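Probable thiamine pyrophosphokinase (Staphylococcus saprophyticus, PDB 3L8M) probably transfers a pyrophosphate group from ATP to thiamine, making thiamine diphosphate, as expected of a thiamine diphosphokinase. Local coordinates at residues 74-77 with 78-81; 32-35 with 36-40. One frame throughout, in Å; residues are numbered along the deposited sequence.

Interaction 1. Residues 74-77 with 78-81; sequences DDTD and LALG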
ATOM      1  N   ASP A  74      26.112  25.093   2.711  1.00 70.87           N
ATOM      2  CA  ASP A  74      25.929  25.082   1.261  1.00 67.77           C
ATOM      3  C   ASP A  74      24.446  25.280   0.937  1.00 62.17           C
ATOM      4  O   ASP A  74      23.936  26.405   0.975  1.00 51.02           O
ATOM      5  CB  ASP A  74      26.409  23.748   0.683  1.00 69.53           C
ATOM      6  CG  ASP A  74      26.854  23.864  -0.757  1.00 64.90           C
ATOM      7  OD1 ASP A  74      26.184  24.575  -1.531  1.00 70.23           O
ATOM      8  OD2 ASP A  74      27.871  23.234  -1.116  1.00 75.98           O
ATOM      9  N   ASP A  75      23.760  24.183   0.622  1.00 55.89           N
ATOM     10  CA  ASP A  75      22.336  24.233   0.306  1.00 53.58           C
ATOM     11  C   ASP A  75      21.488  24.234   1.575  1.00 51.98           C
ATOM     12  O   ASP A  75      21.922  23.738   2.624  1.00 42.95           O
ATOM     13  CB  ASP A  75      21.938  23.036  -0.559  1.00 61.02           C
ATOM     14  CG  ASP A  75      22.353  23.194  -2.009  1.00 66.63           C
ATOM     15  OD1 ASP A  75      22.073  22.270  -2.804  1.00 67.21           O
ATOM     16  OD2 ASP A  75      22.949  24.237  -2.355  1.00 72.18           O
ATOM     17  N   THR A  76      20.284  24.793   1.475  1.00 38.96           N
ATOM     18  CA  THR A  76      19.364  24.838   2.607  1.00 32.68           C
ATOM     19  C   THR A  76      18.821  23.429   2.873  1.00 34.82           C
ATOM     20  O   THR A  76      18.992  22.529   2.048  1.00 24.81           O
ATOM     21  CB  THR A  76      18.170  25.766   2.320  1.00 35.14           C
ATOM     22  OG1 THR A  76      17.421  25.244   1.213  1.00 25.42           O
ATOM     23  CG2 THR A  76      18.654  27.190   1.998  1.00 23.48           C
ATOM     24  N   ASP A  77      18.172  23.239   4.021  1.00 35.02           N
ATOM     25  CA  ASP A  77      17.609  21.939   4.362  1.00 30.72           C
ATOM     26  C   ASP A  77      16.523  21.537   3.368  1.00 30.03           C
ATOM     27  O   ASP A  77      16.404  20.363   2.990  1.00 28.12           O
ATOM     28  CB  ASP A  77      17.063  21.951   5.796  1.00 30.87           C
ATOM     29  CG  ASP A  77      18.172  22.071   6.838  1.00 28.27           C
ATOM     30  OD1 ASP A  77      19.356  22.010   6.458  1.00 30.55           O
ATOM     31  OD2 ASP A  77      17.871  22.221   8.033  1.00 34.19           O
ATOM     32  N   LEU A  78      15.753  22.516   2.911  1.00 17.72           N
ATOM     33  CA  LEU A  78      14.699  22.235   1.949  1.00 31.12           C
ATOM     34  C   LEU A  78      15.279  21.825   0.596  1.00 23.72           C
ATOM     35  O   LEU A  78      14.740  20.948  -0.078  1.00 25.29           O
ATOM     36  CB  LEU A  78      13.791  23.461   1.761  1.00 15.24           C
ATOM     37  CG  LEU A  78      12.747  23.298   0.644  1.00 25.70           C
ATOM     38  CD1 LEU A  78      11.918  22.057   0.950  1.00 11.60           C
ATOM     39  CD2 LEU A  78      11.844  24.547   0.529  1.00 17.36           C
ATOM     40  N   ALA A  79      16.381  22.457   0.194  1.00 26.54           N
ATOM     41  CA  ALA A  79      16.976  22.143  -1.104  1.00 30.44           C
ATOM     42  C   ALA A  79      17.551  20.730  -1.133  1.00 31.28           C
ATOM     43  O   ALA A  79      17.545  20.072  -2.173  1.00 27.78           O
ATOM     44  CB  ALA A  79      18.054  23.173  -1.459  1.00 29.21           C
ATOM     45  N   LEU A  80      18.055  20.276   0.013  1.00 23.82           N
ATOM     46  CA  LEU A  80      18.610  18.937   0.134  1.00 30.38           C
ATOM     47  C   LEU A  80      17.442  17.944   0.107  1.00 34.47           C
ATOM     48  O   LEU A  80      17.488  16.925  -0.600  1.00 34.96           O
ATOM     49  CB  LEU A  80      19.382  18.801   1.453  1.00 27.40           C
ATOM     50  CG  LEU A  80      20.588  19.724   1.690  1.00 41.23           C
ATOM     51  CD1 LEU A  80      21.117  19.526   3.105  1.00 44.47           C
ATOM     52  CD2 LEU A  80      21.681  19.427   0.673  1.00 34.45           C
ATOM     53  N   GLY A  81      16.394  18.253   0.871  1.00 22.76           N
ATOM     54  CA  GLY A  81      15.224  17.386   0.917  1.00 20.83           C
ATOM     55  C   GLY A  81      14.686  17.128  -0.472  1.00 28.58           C
ATOM     56  O   GLY A  81      14.313  16.001  -0.798  1.00 28.77           O
TER

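Interaction 2. Residues 32-35 with 36-40; sequences TLIL and LESGI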
ATOM      1  N   THR A  32       9.436  17.567  10.504  1.00 19.44           N
ATOM      2  CA  THR A  32       9.695  16.215  11.000  1.00 22.21           C
ATOM      3  C   THR A  32       8.877  15.871  12.252  1.00 24.21           C
ATOM      4  O   THR A  32       8.129  14.900  12.258  1.00 25.75           O
ATOM      5  CB  THR A  32      11.206  16.013  11.305  1.00 26.03           C
ATOM      6  OG1 THR A  32      11.976  16.324  10.137  1.00 16.79           O
ATOM      7  CG2 THR A  32      11.489  14.582  11.713  1.00 16.60           C
ATOM      8  N   LEU A  33       9.017  16.664  13.309  1.00 29.09           N
ATOM      9  CA  LEU A  33       8.271  16.414  14.539  1.00 28.04           C
ATOM     10  C   LEU A  33       6.749  16.527  14.370  1.00 31.26           C
ATOM     11  O   LEU A  33       6.005  15.796  15.024  1.00 25.97           O
ATOM     12  CB  LEU A  33       8.741  17.365  15.647  1.00 45.74           C
ATOM     13  CG  LEU A  33      10.184  17.195  16.155  1.00 50.61           C
ATOM     14  CD1 LEU A  33      10.397  15.745  16.580  1.00 45.77           C
ATOM     15  CD2 LEU A  33      11.184  17.583  15.068  1.00 56.31           C
ATOM     16  N   ILE A  34       6.280  17.433  13.505  1.00 25.79           N
ATOM     17  CA  ILE A  34       4.836  17.572  13.298  1.00 21.92           C
ATOM     18  C   ILE A  34       4.297  16.284  12.653  1.00 27.28           C
ATOM     19  O   ILE A  34       3.206  15.819  12.996  1.00 22.55           O
ATOM     20  CB  ILE A  34       4.453  18.767  12.361  1.00 25.79           C
ATOM     21  CG1 ILE A  34       5.032  20.096  12.868  1.00 26.37           C
ATOM     22  CG2 ILE A  34       2.937  18.871  12.264  1.00 25.60           C
ATOM     23  CD1 ILE A  34       4.765  20.398  14.329  1.00 42.88           C
ATOM     24  N   LEU A  35       5.055  15.710  11.717  1.00 22.85           N
ATOM     25  CA  LEU A  35       4.615  14.473  11.059  1.00 25.12           C
ATOM     26  C   LEU A  35       4.436  13.350  12.074  1.00 23.65           C
ATOM     27  O   LEU A  35       3.363  12.749  12.173  1.00 27.26           O
ATOM     28  CB  LEU A  35       5.617  14.037   9.978  1.00 11.41           C
ATOM     29  CG  LEU A  35       5.562  14.900   8.716  1.00 18.87           C
ATOM     30  CD1 LEU A  35       6.644  14.515   7.738  1.00 16.21           C
ATOM     31  CD2 LEU A  35       4.202  14.727   8.081  1.00  5.99           C
ATOM     32  N   LEU A  36       5.500  13.088  12.828  1.00 20.61           N
ATOM     33  CA  LEU A  36       5.521  12.056  13.849  1.00 26.33           C
ATOM     34  C   LEU A  36       4.415  12.244  14.883  1.00 28.11           C
ATOM     35  O   LEU A  36       3.725  11.281  15.248  1.00 24.98           O
ATOM     36  CB  LEU A  36       6.889  12.056  14.532  1.00 30.60           C
ATOM     37  CG  LEU A  36       8.063  11.682  13.615  1.00 33.17           C
ATOM     38  CD1 LEU A  36       9.386  12.004  14.301  1.00 29.04           C
ATOM     39  CD2 LEU A  36       7.981  10.197  13.260  1.00 24.59           C
ATOM     40  N   GLU A  37       4.245  13.479  15.351  1.00 24.90           N
ATOM     41  CA  GLU A  37       3.218  13.799  16.352  1.00 30.71           C
ATOM     42  C   GLU A  37       1.824  13.424  15.877  1.00 27.43           C
ATOM     43  O   GLU A  37       0.952  13.078  16.676  1.00 30.79           O
ATOM     44  CB  GLU A  37       3.266  15.288  16.701  1.00 46.80           C
ATOM     45  CG  GLU A  37       4.182  15.599  17.868  1.00 47.42           C
ATOM     46  CD  GLU A  37       4.721  17.013  17.839  1.00 53.35           C
ATOM     47  OE1 GLU A  37       3.934  17.969  17.658  1.00 50.28           O
ATOM     48  OE2 GLU A  37       5.947  17.163  18.006  1.00 66.98           O
ATOM     49  N   SER A  38       1.628  13.504  14.566  1.00 21.20           N
ATOM     50  CA  SER A  38       0.367  13.156  13.924  1.00 30.87           C
ATOM     51  C   SER A  38       0.347  11.653  13.645  1.00 27.22           C
ATOM     52  O   SER A  38      -0.564  11.146  12.997  1.00 28.34           O
ATOM     53  CB  SER A  38       0.222  13.912  12.603  1.00 23.65           C
ATOM     54  OG  SER A  38       0.287  15.311  12.822  1.00 38.41           O
ATOM     55  N   GLY A  39       1.370  10.953  14.120  1.00 24.31           N
ATOM     56  CA  GLY A  39       1.439   9.513  13.924  1.00 24.84           C
ATOM     57  C   GLY A  39       1.791   9.108  12.511  1.00 25.74           C
ATOM     58  O   GLY A  39       1.397   8.040  12.051  1.00 32.60           O
ATOM     59  N   ILE A  40       2.517   9.980  11.820  1.00 23.00           N
ATOM     60  CA  ILE A  40       2.935   9.722  10.461  1.00 22.47           C
ATOM     61  C   ILE A  40       4.443   9.472  10.433  1.00 24.68           C
ATOM     62  O   ILE A  40       5.218  10.251  10.995  1.00 25.92           O
ATOM     63  CB  ILE A  40       2.582  10.922   9.549  1.00 21.87           C
ATOM     64  CG1 ILE A  40       1.062  10.995   9.356  1.00 21.68           C
ATOM     65  CG2 ILE A  40       3.279  10.783   8.183  1.00 22.04           C
ATOM     66  CD1 ILE A  40       0.613  12.128   8.420  1.00 25.45           C
TER

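Interaction 1. Residues 74-77 with 78-81
The carbonyl plane of Thr76 is met from both faces by Leu80: the amide N comes in from one, tilted 21° from the plane, and CG lies off the other. Leu80 N bonds to Thr76 O at 3.2 Å, and Leu80 CG is equally close, 3.2 Å from Thr76 O. The next carbonyl, that of Asp77, takes Gly81 N at 3.0 Å from a similarly tilted direction. Asp75 meets the helix through its methylene: Asp75 CB lies 3.8 Å from Leu80 CD2 and 4.0 Å from Ala79 CB, and its carboxylate forms a long, weak ion pair with Lys115. Thr76 is the N-cap of helix 77-87. Its chi1 of 63° sets OG1 between the backbone N and the carbonyl carbon, facing the first turn, where Thr76 OG1 accepts from Ala79 N at 3.1 Å with an N-H...O angle of 152°. The cap thus satisfies an amide that has no preceding helical turn to bond to, and Ala79 CB rests 3.4 Å from the same Thr76 OG1. Leu78 turns its branched end away from residues 74-77, with CG anti to the backbone N, and packs on Ala109 and Ile112 of helix 103-113. Leu80 also touches Pro68 and Asn70, and Asp77 OD2 comes close to Asp29 OD1, a carboxylate oxygen from another loop.

Interaction 2. Residues 32-35 with 36-40
With chi1 at -58°, Ser38 swings its OG beside its own backbone N, and the two atoms close on the carbonyl of Ile34 together. Ser38 OG donates to Ile34 O at 3.0 Å and Ser38 N to Ile34 O at 3.2 Å, reaching the oxygen from opposite faces of its plane, so one carbonyl holds both the amide and the hydroxyl. Glu37 has an unusual chi1 of -91°, from which its chain, extended beyond CG, runs back along the helix past Leu33 O, and Glu37 OE2 comes to 3.7 Å from Leu33 CB. The same carboxylate oxygen lies near Leu33 O, an acceptor facing an acceptor, whereas Glu37 N makes the ordinary helical bond to Leu33 O. One residue earlier, Leu36 N bonds almost straight to Thr32 O, and Leu36 CG lies 3.5 Å from that Thr32 O. The helix ends in a Schellman motif. Gly39, with a positive phi of 74°, is its C-prime residue: Gly39 N turns back to Leu36 O, and Ile40 N reaches Leu35 O at 2.9 Å from above the carbonyl plane. Ser38 N adds a weak bond to the same Leu35 O. The returning chain sets Ile40 against Leu35, their side chains crossing at an angle with Leu35 CD2 4.1 Å from Ile40 CG2. Leu36 packs against Leu36 of the second subunit, and Glu37 against Phe49 of that subunit. Within the chain, helix 30-37 is the crossover of a beta-alpha-beta unit between strands 24-28 and 44-46; Ile34 and Leu35 pack on Leu6 of strand 2-6 and on Leu17 of helix 16-19.

Interaction 1 begins helix 77-87 with a threonine cap, and interaction 2 ends helix 30-37 with a glycine-based one; both belong to the family's catalytic domain. Their centres are about 20 Å apart and their nearest atoms about 9 Å, without touching. Asp29 is a shared neighbour, close to Asp77 in interaction 1 and weakly hydrogen-bonded through its O to Thr32 OG1 in interaction 2. Interaction 2 also reaches the second subunit, whereas no other chain of the assembly touches interaction 1. A bound sodium ion is about 12 Å from the side chain of Leu78. Neither contact supplies Asp94 or Asn124, the residues of a sodium site.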